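Local coordinates for protein response regulator FixJ (Bradyrhizobium japonicum, PDB 5XSO) that acts as a DNA-binding response regulator that, once activated by the sensor FixL, induces expression of the nitrogen-fixation regulators nifA and fixK, at residues His16-Asp21 against Ser85-Leu90; Asp111-Pro116 against Asp120-Met125; Leu168-Ile173 against Arg182-Tyr187. All coordinates share one frame; numbering follows the deposited sequence.

Contact 1: His16-Asp21 against Ser85-Leu90; sequences HIYVID and SPFPIL
Tyr18 and Phe87 make the whole of this contact, ring against ring. Their planes are nearly parallel, 14° apart, but the rings are displaced along their planes until little of one lies above the other, and the centroids of Tyr18 and Phe87 stay 5.6 Å apart. The touching is therefore done by one corner of each ring: Tyr18 CE2 lies 3.5 Å from Phe87 CE1, with Tyr18 CD2 and Phe87 CD1 just behind. Matching first torsions (chi1 -65° for Tyr18, -64° for Phe87), on CB atoms that both point toward the other segment, bring the two rings out to meet.

No hydrogen bond crosses between the segments, and the polar groups are served separately. Tyr18 OH is hydrogen-bonded to Ser58 O. Ser85 OG lies over one face of the Phe87 ring, displaced toward its rim, and takes a weak 3.4 Å hydrogen bond from Phe87 N.

In the parallel receiver sheet, strand 61-65 runs between 16-20 and 89-93, so the two rings meet across an intervening strand. Tyr18 bonds through its backbone to Cys61 and Val63 of that strand and packs on Leu57, while Phe87, in the loop leading into strand 89-93, rests on Met80 of helix 73-82.

Contact 2: Asp111-Pro116 against Asp120-Met125; sequences DFLEKP and DRLTAM
A chain extended as far as SD and then bent at chi3 (-72°) carries the methyl of Met125 across to strand 111-114. There Met125 CE lies 3.5 Å from Asp111 OD2 and 3.6 Å from Phe112 O. Asp111 meets the methionine at about a right angle, its CB lying against the sulfur.

Leu113 fills the middle of the interface, its two branches facing different neighbours. Leu113 CD1 packs at 3.7 Å on Leu122 CD1, whereas Leu113 CD2 reaches Arg121 CG at 3.6 Å and also lies over one face of the guanidinium, toward the rim. Leu113 and Met125 run alongside each other, head to tail, with Leu113 CD2 3.9 Å from Met125 CE.

This is the last beta-alpha unit of the CheY-like receiver domain: helix 119-138 folds back over strand 111-114, at the edge of the sheet, with short-segment axes 10.0 Å apart and antiparallel at 176°. Leu90 of the adjoining strand 89-93 touches Asp111, Leu122 and Met125.

Beside the apolar patch, a water donates to Asp111 OD2 at 2.8 Å and accepts from Arg121 NH1 at 3.0 Å, lying in the guanidinium plane. It links two probably opposite charges whose nearest atoms are not in direct contact. The other carboxylate oxygen, Asp111 OD1, accepts from Phe112 N on its anti side, with the donor tilted well out of the carboxylate plane.

Contact 3: Leu168-Ile173 against Arg182-Tyr187; sequences LSNKLI and RTIEVY
Asn170 reaches Glu185 through a single direct hydrogen bond, from Asn170 ND2 to Glu185 OE1, 2.8 Å long and fairly straight at 162°. The carboxylate oxygen lies within the amide plane and uses its anti lone pair, although the amide and carboxylate planes are turned 43° apart. Beside this polar pair, the methyl branch of Ile184 lies against the carboxamide: Ile184 CG2 is 3.4 Å from Asn170 CG. The other branch of Ile184 goes deeper, bringing Ile184 CD1 to 3.8 Å from Ile173 CG2, where the two isoleucines meet at a slant.

A water bridges the polar groups a second time, donating to Asn170 OD1 at 2.8 Å and to Glu185 OE1 at 2.9 Å. The bend of Glu185 at chi2 (-75°) turns its carboxylate back toward Asn170, nearer than its CB direction alone would bring it.

Further out, Ser169 occupies the N-cap of helix 170-177, Ser169 OG accepting from Leu172 N at 3.0 Å and capping the first turn, on which Asn170 sits. Ile184 also packs on Ala174 and Ile179, and Ile173 on Leu164 of helix 155-166. The two segments belong to helices 170-177 and 184-195 of the LuxR-type helix-turn-helix, the latter corresponding to the recognition helix of this family.

Glu185 OE1 thus receives two hydrogen bonds, and direct and water-mediated bonds together probably hold the Asn170 amide in one rotation, with its NH2 toward the carboxylate. The starts of the two helices of the DNA-binding motif are consequently joined by a polar clasp alongside the apolar isoleucine contact.

Along the chain the three contacts follow in series, each closing before the next opens. Contacts 1 and 2 share the receiver domain and its parallel sheet: their centres are about 13 Å apart, strands 89-93 and 111-114 are neighbours, and Leu90 CD1 of contact 1 packs on Met125 CG of contact 2 at 3.7 Å. Contact 3 stands alone in the DNA-binding domain, its centre about 47 Å from that of contact 1 and about 55 Å from that of contact 2, across the centre of the chain. Helix 119-138, whose first turns lie in contact 2, leads out of the receiver toward the DNA-binding part, giving this unphosphorylated monomer two well-separated functional ends.

Contact 1: His16-Asp21 against Ser85-Leu90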
loop_
_atom_site.group_PDB
_atom_site.type_symbol
_atom_site.label_atom_id
_atom_site.label_comp_id
_atom_site.label_asym_id
_atom_site.label_seq_id
_atom_site.Cartn_x
_atom_site.Cartn_y
_atom_site.Cartn_z
ATOM N N HIS A 16 7.846 1.604 -14.302
ATOM C CA HIS A 16 9.064 0.948 -13.849
ATOM C C HIS A 16 8.734 -0.403 -13.229
ATOM O O HIS A 16 7.740 -0.536 -12.512
ATOM C CB HIS A 16 9.841 1.777 -12.830
ATOM C CG HIS A 16 11.287 1.417 -12.798
ATOM N ND1 HIS A 16 12.181 1.870 -13.748
ATOM C CD2 HIS A 16 11.978 0.564 -12.003
ATOM C CE1 HIS A 16 13.375 1.349 -13.508
ATOM N NE2 HIS A 16 13.278 0.552 -12.457
ATOM N N ILE A 17 9.561 -1.410 -13.517
ATOM C CA ILE A 17 9.324 -2.786 -13.051
ATOM C C ILE A 17 10.482 -3.206 -12.163
ATOM O O ILE A 17 11.648 -3.034 -12.539
ATOM C CB ILE A 17 9.176 -3.784 -14.219
ATOM C CG1 ILE A 17 8.247 -3.261 -15.341
ATOM C CG2 ILE A 17 8.692 -5.205 -13.684
ATOM C CD1 ILE A 17 6.861 -2.903 -14.810
ATOM N N TYR A 18 10.181 -3.782 -11.003
ATOM C CA TYR A 18 11.213 -4.315 -10.125
ATOM C C TYR A 18 11.132 -5.832 -10.247
ATOM O O TYR A 18 10.185 -6.448 -9.736
ATOM C CB TYR A 18 11.016 -3.843 -8.684
ATOM C CG TYR A 18 11.177 -2.348 -8.545
ATOM C CD1 TYR A 18 12.403 -1.742 -8.828
ATOM C CD2 TYR A 18 10.098 -1.540 -8.210
ATOM C CE1 TYR A 18 12.563 -0.368 -8.729
ATOM C CE2 TYR A 18 10.244 -0.125 -8.100
ATOM C CZ TYR A 18 11.476 0.439 -8.376
ATOM O OH TYR A 18 11.656 1.807 -8.319
ATOM N N VAL A 19 12.120 -6.434 -10.905
ATOM C CA VAL A 19 12.143 -7.890 -11.121
ATOM C C VAL A 19 12.930 -8.553 -9.998
ATOM O O VAL A 19 14.083 -8.179 -9.735
ATOM C CB VAL A 19 12.771 -8.229 -12.481
ATOM C CG1 VAL A 19 12.952 -9.758 -12.648
ATOM C CG2 VAL A 19 11.895 -7.671 -13.635
ATOM N N ILE A 20 12.344 -9.587 -9.390
ATOM C CA ILE A 20 12.995 -10.319 -8.307
ATOM C C ILE A 20 13.009 -11.779 -8.705
ATOM O O ILE A 20 11.950 -12.431 -8.738
ATOM C CB ILE A 20 12.292 -10.142 -6.957
ATOM C CG1 ILE A 20 12.170 -8.654 -6.599
ATOM C CG2 ILE A 20 13.066 -10.920 -5.912
ATOM C CD1 ILE A 20 11.312 -8.410 -5.322
ATOM N N ASP A 21 14.184 -12.295 -9.081
ATOM C CA ASP A 21 14.226 -13.686 -9.524
ATOM C C ASP A 21 15.644 -14.188 -9.349
ATOM O O ASP A 21 16.580 -13.517 -9.759
ATOM C CB ASP A 21 13.790 -13.851 -10.986
ATOM C CG ASP A 21 13.352 -15.268 -11.300
ATOM O OD1 ASP A 21 14.057 -16.243 -10.915
ATOM O OD2 ASP A 21 12.266 -15.416 -11.895
ATOM N N SER A 85 4.043 -0.401 1.507
ATOM C CA SER A 85 4.389 -0.111 0.118
ATOM C C SER A 85 3.143 -0.020 -0.747
ATOM O O SER A 85 2.319 -0.935 -0.736
ATOM C CB SER A 85 5.308 -1.190 -0.453
ATOM O OG SER A 85 5.862 -0.768 -1.698
ATOM N N PRO A 86 2.999 1.023 -1.560
ATOM C CA PRO A 86 1.925 1.057 -2.556
ATOM C C PRO A 86 2.252 0.313 -3.852
ATOM O O PRO A 86 1.421 0.305 -4.769
ATOM C CB PRO A 86 1.765 2.561 -2.813
ATOM C CG PRO A 86 3.149 3.093 -2.627
ATOM C CD PRO A 86 3.873 2.207 -1.638
ATOM N N PHE A 87 3.388 -0.334 -3.957
ATOM C CA PHE A 87 3.749 -0.996 -5.230
ATOM C C PHE A 87 2.859 -2.214 -5.462
ATOM O O PHE A 87 2.771 -3.078 -4.589
ATOM C CB PHE A 87 5.187 -1.486 -5.200
ATOM C CG PHE A 87 6.236 -0.422 -5.085
ATOM C CD1 PHE A 87 7.577 -0.793 -5.158
ATOM C CD2 PHE A 87 5.927 0.924 -4.891
ATOM C CE1 PHE A 87 8.604 0.176 -5.028
ATOM C CE2 PHE A 87 6.933 1.876 -4.779
ATOM C CZ PHE A 87 8.270 1.504 -4.846
ATOM N N PRO A 88 2.241 -2.367 -6.629
ATOM C CA PRO A 88 1.555 -3.633 -6.908
ATOM C C PRO A 88 2.572 -4.755 -7.108
ATOM O O PRO A 88 3.689 -4.539 -7.618
ATOM C CB PRO A 88 0.784 -3.346 -8.211
ATOM C CG PRO A 88 1.598 -2.275 -8.912
ATOM C CD PRO A 88 2.237 -1.447 -7.788
ATOM N N ILE A 89 2.180 -5.970 -6.726
ATOM C CA ILE A 89 3.064 -7.124 -6.857
ATOM C C ILE A 89 2.403 -8.226 -7.699
ATOM O O ILE A 89 1.281 -8.666 -7.400
ATOM C CB ILE A 89 3.468 -7.685 -5.480
ATOM C CG1 ILE A 89 4.138 -6.587 -4.638
ATOM C CG2 ILE A 89 4.408 -8.897 -5.705
ATOM C CD1 ILE A 89 4.112 -6.874 -3.120
ATOM N N LEU A 90 3.119 -8.698 -8.726
ATOM C CA LEU A 90 2.728 -9.879 -9.490
ATOM C C LEU A 90 3.684 -11.033 -9.166
ATOM O O LEU A 90 4.904 -10.825 -9.041
ATOM C CB LEU A 90 2.798 -9.601 -11.011
ATOM C CG LEU A 90 2.075 -8.332 -11.456
ATOM C CD1 LEU A 90 2.257 -8.162 -12.977
ATOM C CD2 LEU A 90 0.547 -8.473 -11.090
#

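Contact 2: Asp111-Pro116 against Asp120-Met125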
loop_
_atom_site.group_PDB
_atom_site.type_symbol
_atom_site.label_atom_id
_atom_site.label_comp_id
_atom_site.label_asym_id
_atom_site.label_seq_id
_atom_site.Cartn_x
_atom_site.Cartn_y
_atom_site.Cartn_z
ATOM N N ASP A 111 -1.865 -10.342 -8.730
ATOM C CA ASP A 111 -2.228 -11.460 -9.614
ATOM C C ASP A 111 -0.986 -12.357 -9.707
ATOM O O ASP A 111 0.062 -12.034 -9.135
ATOM C CB ASP A 111 -2.713 -10.899 -10.977
ATOM C CG ASP A 111 -3.678 -11.835 -11.726
ATOM O OD1 ASP A 111 -3.755 -13.031 -11.399
ATOM O OD2 ASP A 111 -4.339 -11.383 -12.706
ATOM N N PHE A 112 -1.096 -13.473 -10.435
ATOM C CA PHE A 112 -0.002 -14.416 -10.584
ATOM C C PHE A 112 0.047 -14.875 -12.029
ATOM O O PHE A 112 -0.941 -14.753 -12.781
ATOM C CB PHE A 112 -0.157 -15.617 -9.622
ATOM C CG PHE A 112 -1.241 -16.569 -10.057
ATOM C CD1 PHE A 112 -0.936 -17.698 -10.789
ATOM C CD2 PHE A 112 -2.580 -16.296 -9.765
ATOM C CE1 PHE A 112 -1.955 -18.570 -11.206
ATOM C CE2 PHE A 112 -3.600 -17.171 -10.198
ATOM C CZ PHE A 112 -3.304 -18.287 -10.922
ATOM N N LEU A 113 1.177 -15.464 -12.413
ATOM C CA LEU A 113 1.330 -16.055 -13.735
ATOM C C LEU A 113 1.929 -17.435 -13.598
ATOM O O LEU A 113 2.989 -17.582 -12.974
ATOM C CB LEU A 113 2.277 -15.175 -14.629
ATOM C CG LEU A 113 1.591 -14.073 -15.420
ATOM C CD1 LEU A 113 2.572 -13.212 -16.238
ATOM C CD2 LEU A 113 0.591 -14.728 -16.366
ATOM N N GLU A 114 1.279 -18.436 -14.175
ATOM C CA GLU A 114 1.865 -19.767 -14.210
ATOM C C GLU A 114 2.848 -19.850 -15.361
ATOM O O GLU A 114 2.465 -19.604 -16.511
ATOM C CB GLU A 114 0.783 -20.857 -14.362
ATOM C CG GLU A 114 1.426 -22.234 -14.336
ATOM C CD GLU A 114 0.404 -23.391 -14.527
ATOM O OE1 GLU A 114 0.620 -24.258 -15.367
ATOM O OE2 GLU A 114 -0.576 -23.413 -13.757
ATOM N N LYS A 115 4.112 -20.213 -15.061
ATOM C CA LYS A 115 5.119 -20.379 -16.108
ATOM C C LYS A 115 4.897 -21.684 -16.869
ATOM O O LYS A 115 4.410 -22.668 -16.305
ATOM C CB LYS A 115 6.517 -20.385 -15.501
ATOM C CG LYS A 115 6.875 -19.054 -14.714
ATOM C CD LYS A 115 7.976 -19.289 -13.690
ATOM C CE LYS A 115 9.257 -19.650 -14.411
ATOM N NZ LYS A 115 10.403 -19.756 -13.471
ATOM N N PRO A 116 5.274 -21.738 -18.148
ATOM C CA PRO A 116 5.765 -20.610 -18.966
ATOM C C PRO A 116 4.590 -19.714 -19.349
ATOM O O PRO A 116 3.483 -20.224 -19.557
ATOM C CB PRO A 116 6.356 -21.299 -20.190
ATOM C CG PRO A 116 5.464 -22.554 -20.359
ATOM C CD PRO A 116 5.212 -22.999 -18.901
ATOM N N ASP A 120 3.195 -11.040 -23.742
ATOM C CA ASP A 120 2.123 -10.046 -23.753
ATOM C C ASP A 120 1.157 -10.234 -22.605
ATOM O O ASP A 120 0.475 -9.269 -22.210
ATOM C CB ASP A 120 1.344 -10.100 -25.064
ATOM C CG ASP A 120 2.081 -9.474 -26.230
ATOM O OD1 ASP A 120 3.217 -8.887 -26.101
ATOM O OD2 ASP A 120 1.513 -9.610 -27.333
ATOM N N ARG A 121 1.026 -11.465 -22.088
ATOM C CA ARG A 121 0.197 -11.660 -20.912
ATOM C C ARG A 121 0.788 -10.930 -19.709
ATOM O O ARG A 121 0.044 -10.324 -18.917
ATOM C CB ARG A 121 0.046 -13.154 -20.616
ATOM C CG ARG A 121 -0.787 -13.450 -19.392
ATOM C CD ARG A 121 -2.170 -13.745 -19.742
ATOM N NE ARG A 121 -2.811 -14.560 -18.709
ATOM C CZ ARG A 121 -3.538 -14.062 -17.712
ATOM N NH1 ARG A 121 -3.704 -12.748 -17.616
ATOM N NH2 ARG A 121 -4.099 -14.874 -16.813
ATOM N N LEU A 122 2.116 -10.983 -19.551
ATOM C CA LEU A 122 2.753 -10.236 -18.464
ATOM C C LEU A 122 2.564 -8.738 -18.666
ATOM O O LEU A 122 2.191 -8.021 -17.734
ATOM C CB LEU A 122 4.248 -10.548 -18.390
ATOM C CG LEU A 122 5.028 -9.824 -17.288
ATOM C CD1 LEU A 122 4.347 -9.973 -15.886
ATOM C CD2 LEU A 122 6.495 -10.334 -17.329
ATOM N N THR A 123 2.828 -8.233 -19.881
ATOM C CA THR A 123 2.836 -6.775 -19.999
ATOM C C THR A 123 1.420 -6.216 -19.855
ATOM O O THR A 123 1.227 -5.179 -19.208
ATOM C CB THR A 123 3.508 -6.318 -21.306
ATOM O OG1 THR A 123 2.923 -6.995 -22.409
ATOM C CG2 THR A 123 5.041 -6.580 -21.295
ATOM N N ALA A 124 0.403 -6.935 -20.346
ATOM C CA ALA A 124 -0.978 -6.525 -20.091
ATOM C C ALA A 124 -1.314 -6.554 -18.604
ATOM O O ALA A 124 -2.082 -5.717 -18.108
ATOM C CB ALA A 124 -1.956 -7.436 -20.836
ATOM N N MET A 125 -0.819 -7.557 -17.884
ATOM C CA MET A 125 -1.104 -7.617 -16.460
ATOM C C MET A 125 -0.426 -6.473 -15.734
ATOM O O MET A 125 -0.983 -5.923 -14.775
ATOM C CB MET A 125 -0.653 -8.973 -15.908
ATOM C CG MET A 125 -0.929 -9.225 -14.428
ATOM S SD MET A 125 -0.370 -10.927 -14.032
ATOM C CE MET A 125 -1.610 -11.890 -14.863
HETATM O O HOH W 1 -5.231 -12.513 -15.074
#

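Contact 3: Leu168-Ile173 against Arg182-Tyr187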
loop_
_atom_site.group_PDB
_atom_site.type_symbol
_atom_site.label_atom_id
_atom_site.label_comp_id
_atom_site.label_asym_id
_atom_site.label_seq_id
_atom_site.Cartn_x
_atom_site.Cartn_y
_atom_site.Cartn_z
ATOM N N LEU A 168 -22.791 11.704 17.503
ATOM C CA LEU A 168 -23.195 11.982 18.887
ATOM C C LEU A 168 -23.244 13.463 19.168
ATOM O O LEU A 168 -22.430 14.255 18.668
ATOM C CB LEU A 168 -22.217 11.333 19.893
ATOM C CG LEU A 168 -22.101 9.829 19.804
ATOM C CD1 LEU A 168 -21.197 9.336 20.994
ATOM C CD2 LEU A 168 -23.440 9.119 19.808
ATOM N N SER A 169 -24.215 13.840 19.999
ATOM C CA SER A 169 -24.239 15.163 20.600
ATOM C C SER A 169 -23.067 15.305 21.560
ATOM O O SER A 169 -22.494 14.305 22.013
ATOM C CB SER A 169 -25.577 15.374 21.366
ATOM O OG SER A 169 -25.615 14.402 22.456
ATOM N N ASN A 170 -22.769 16.555 21.944
ATOM C CA ASN A 170 -21.763 16.758 22.993
ATOM C C ASN A 170 -22.124 16.041 24.289
ATOM O O ASN A 170 -21.252 15.489 24.962
ATOM C CB ASN A 170 -21.606 18.241 23.289
ATOM C CG ASN A 170 -20.841 18.995 22.170
ATOM O OD1 ASN A 170 -20.503 18.419 21.142
ATOM N ND2 ASN A 170 -20.546 20.278 22.413
ATOM N N LYS A 171 -23.412 16.064 24.680
ATOM C CA LYS A 171 -23.811 15.382 25.912
ATOM C C LYS A 171 -23.559 13.895 25.805
ATOM O O LYS A 171 -23.086 13.251 26.763
ATOM C CB LYS A 171 -25.301 15.685 26.142
ATOM C CG LYS A 171 -25.940 14.936 27.320
ATOM C CD LYS A 171 -27.210 15.658 27.777
ATOM C CE LYS A 171 -28.277 15.702 26.704
ATOM N NZ LYS A 171 -29.535 16.303 27.285
ATOM N N LEU A 172 -23.829 13.319 24.649
ATOM C CA LEU A 172 -23.586 11.895 24.501
ATOM C C LEU A 172 -22.103 11.576 24.352
ATOM O O LEU A 172 -21.682 10.479 24.780
ATOM C CB LEU A 172 -24.352 11.287 23.319
ATOM C CG LEU A 172 -25.889 11.190 23.494
ATOM C CD1 LEU A 172 -26.498 10.776 22.188
ATOM C CD2 LEU A 172 -26.205 10.168 24.587
ATOM N N ILE A 173 -21.307 12.460 23.739
ATOM C CA ILE A 173 -19.863 12.212 23.711
ATOM C C ILE A 173 -19.315 12.147 25.142
ATOM O O ILE A 173 -18.584 11.217 25.507
ATOM C CB ILE A 173 -19.136 13.283 22.872
ATOM C CG1 ILE A 173 -19.553 13.127 21.395
ATOM C CG2 ILE A 173 -17.561 13.065 23.001
ATOM C CD1 ILE A 173 -18.938 14.279 20.429
ATOM N N ARG A 182 -17.712 20.160 30.206
ATOM C CA ARG A 182 -17.045 21.440 29.933
ATOM C C ARG A 182 -15.800 21.299 29.085
ATOM O O ARG A 182 -15.241 22.337 28.649
ATOM C CB ARG A 182 -16.730 22.163 31.266
ATOM C CG ARG A 182 -15.412 21.747 31.861
ATOM C CD ARG A 182 -15.070 22.580 33.114
ATOM N NE ARG A 182 -16.048 22.380 34.184
ATOM C CZ ARG A 182 -16.033 21.343 35.026
ATOM N NH1 ARG A 182 -15.101 20.401 34.918
ATOM N NH2 ARG A 182 -16.958 21.244 35.969
ATOM N N THR A 183 -15.347 20.070 28.767
ATOM C CA THR A 183 -14.155 19.948 27.919
ATOM C C THR A 183 -14.477 19.525 26.498
ATOM O O THR A 183 -13.554 19.451 25.681
ATOM C CB THR A 183 -13.111 18.967 28.528
ATOM O OG1 THR A 183 -13.683 17.650 28.639
ATOM C CG2 THR A 183 -12.669 19.429 29.940
ATOM N N ILE A 184 -15.747 19.223 26.168
ATOM C CA ILE A 184 -16.031 18.677 24.836
ATOM C C ILE A 184 -15.687 19.689 23.745
ATOM O O ILE A 184 -15.046 19.343 22.728
ATOM C CB ILE A 184 -17.493 18.217 24.741
ATOM C CG1 ILE A 184 -17.796 17.100 25.785
ATOM C CG2 ILE A 184 -17.812 17.767 23.224
ATOM C CD1 ILE A 184 -16.990 15.778 25.606
ATOM N N GLU A 185 -16.090 20.934 23.932
ATOM C CA GLU A 185 -15.777 21.921 22.892
ATOM C C GLU A 185 -14.298 22.246 22.866
ATOM O O GLU A 185 -13.793 22.658 21.817
ATOM C CB GLU A 185 -16.583 23.208 23.088
ATOM C CG GLU A 185 -18.054 23.015 22.776
ATOM C CD GLU A 185 -18.325 22.932 21.275
ATOM O OE1 GLU A 185 -19.233 22.205 20.866
ATOM O OE2 GLU A 185 -17.606 23.601 20.511
ATOM N N VAL A 186 -13.595 22.118 23.997
ATOM C CA VAL A 186 -12.134 22.306 23.977
ATOM C C VAL A 186 -11.488 21.258 23.093
ATOM O O VAL A 186 -10.663 21.571 22.226
ATOM C CB VAL A 186 -11.558 22.262 25.402
ATOM C CG1 VAL A 186 -9.972 22.349 25.371
ATOM C CG2 VAL A 186 -12.230 23.351 26.278
ATOM N N TYR A 187 -11.871 19.995 23.298
ATOM C CA TYR A 187 -11.318 18.947 22.481
ATOM C C TYR A 187 -11.758 19.088 21.035
ATOM O O TYR A 187 -10.944 18.826 20.135
ATOM C CB TYR A 187 -11.722 17.568 23.035
ATOM C CG TYR A 187 -11.041 17.252 24.375
ATOM C CD1 TYR A 187 -9.678 17.519 24.584
ATOM C CD2 TYR A 187 -11.781 16.704 25.425
ATOM C CE1 TYR A 187 -9.028 17.168 25.839
ATOM C CE2 TYR A 187 -11.196 16.379 26.652
ATOM C CZ TYR A 187 -9.813 16.623 26.844
ATOM O OH TYR A 187 -9.218 16.291 28.035
HETATM O O HOH W 2 -18.594 19.743 19.510
#